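Local coordinates for prephenate dehydrogenase (PDB 2G5C), which catalyses the NAD+-dependent oxidative decarboxylation of prephenate to 3-(4-hydroxyphenyl)pyruvate, a step of L-tyrosine biosynthesis, at the interface of chains A and B. Residues are numbered along the deposited sequence; one frame, centred on the assembly and turned at random. Chains: chain A/B, prephenate dehydrogenase.

The interface of chains A and B. Residues chain A 264-265, 267-268; chain B 228, 231, 235.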
# COMPACT_ATOMS: atom_id res chain seq x y z
N GLU A 264 -3.09 6.20 25.99
CA GLU A 264 -1.97 5.30 25.76
C GLU A 264 -2.28 3.81 25.68
O GLU A 264 -1.82 3.13 24.76
CB GLU A 264 -0.86 5.57 26.79
CG GLU A 264 -1.26 5.40 28.24
CD GLU A 264 -0.88 4.03 28.80
OE1 GLU A 264 -0.19 3.27 28.09
OE2 GLU A 264 -1.25 3.74 29.96
N GLU A 265 -3.07 3.29 26.62
CA GLU A 265 -3.41 1.87 26.62
C GLU A 265 -4.44 1.51 25.56
O GLU A 265 -4.32 0.48 24.90
CB GLU A 265 -3.92 1.45 28.00
CG GLU A 265 -4.57 0.06 28.06
CD GLU A 265 -3.61 -1.07 27.71
OE1 GLU A 265 -2.38 -0.89 27.83
OE2 GLU A 265 -4.09 -2.16 27.33
N LEU A 267 -4.89 3.01 22.80
CA LEU A 267 -4.26 3.16 21.49
C LEU A 267 -3.50 1.88 21.15
O LEU A 267 -3.63 1.35 20.04
CB LEU A 267 -3.31 4.36 21.47
CG LEU A 267 -2.64 4.72 20.14
CD1 LEU A 267 -3.67 4.73 19.02
CD2 LEU A 267 -1.96 6.08 20.24
N VAL A 268 -2.72 1.37 22.10
CA VAL A 268 -1.98 0.14 21.84
C VAL A 268 -2.94 -1.01 21.54
O VAL A 268 -2.68 -1.83 20.67
CB VAL A 268 -1.02 -0.23 23.01
CG1 VAL A 268 -1.80 -0.51 24.29
CG2 VAL A 268 -0.19 -1.44 22.62
N ILE B 228 3.17 -1.08 20.19
CA ILE B 228 3.75 -0.26 21.24
C ILE B 228 4.57 0.88 20.65
O ILE B 228 4.51 2.02 21.11
CB ILE B 228 4.62 -1.10 22.19
CG1 ILE B 228 3.75 -2.10 22.95
CG2 ILE B 228 5.36 -0.20 23.17
CD1 ILE B 228 4.51 -2.97 23.94
N ARG B 231 2.25 3.42 19.05
CA ARG B 231 1.46 4.09 20.06
C ARG B 231 2.37 5.23 20.53
O ARG B 231 1.93 6.37 20.70
CB ARG B 231 1.14 3.13 21.21
CG ARG B 231 0.37 3.74 22.38
CD ARG B 231 1.28 4.55 23.28
NE ARG B 231 2.37 3.76 23.84
CZ ARG B 231 2.21 2.79 24.74
NH1 ARG B 231 1.01 2.47 25.18
NH2 ARG B 231 3.28 2.13 25.19
N LEU B 235 1.92 9.47 19.81
CA LEU B 235 1.82 10.38 20.94
C LEU B 235 2.99 11.36 21.00
O LEU B 235 2.81 12.53 21.35
CB LEU B 235 1.74 9.59 22.25
CG LEU B 235 0.51 8.67 22.36
CD1 LEU B 235 0.46 8.02 23.74
CD2 LEU B 235 -0.75 9.49 22.10
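The guanidinium of B:Arg231 meets A:Glu264 at its edge: the backbone oxygen A:Glu264 O lies almost within the guanidinium plane. The B:Arg231 NH1 to A:Glu264 O hydrogen bond measures 2.9 Å and bends to 149° at the hydrogen. Seen from the acceptor, the donor stands well above the carbonyl plane, so the bond does not follow a lone-pair direction. The same nitrogen also serves the side chain, forming a salt bridge of 3.2 Å between B:Arg231 NH1 and the carboxylate oxygen A:Glu264 OE1. Here the two flat groups are turned 52° against each other, a one-nitrogen contact rather than a coplanar, two-pronged pairing.

The torsions are consistent with this double contact. A:Glu264 places CG between its backbone N and carbonyl carbon (chi1 59°) and bends at chi2, bringing OE1 to the nitrogen already bonded to its own main-chain oxygen. B:Arg231, kinked at chi2 and chi3, presents its methylenes as well as its charged end. Its CG packs 3.8 Å from A:Leu267 CB, with the two side chains crossing obliquely. The carboxylate of A:Glu265 may add a weak longer-range attraction, its OE1 being 5.5 Å from B:Arg231 NH1.

Apolar contacts flank the arginine. A:Val268 CG2 comes within 4.0 Å of B:Ile228 CG1, the side chains running alongside each other in the same direction. Toward the other end of the chain B helix, methyl meets methyl at 4.1 Å between A:Leu267 CD2 and B:Leu235 CD2, while B:Leu235 CD1 approaches A:Glu264 CB.

Within the fold, this patch joins the start of chain A helix 264-279 to chain B helix 227-236. It belongs to the two-fold interface of the helical dimerization region, which lies between the two nucleotide-binding domains, and it recurs with the chains exchanged.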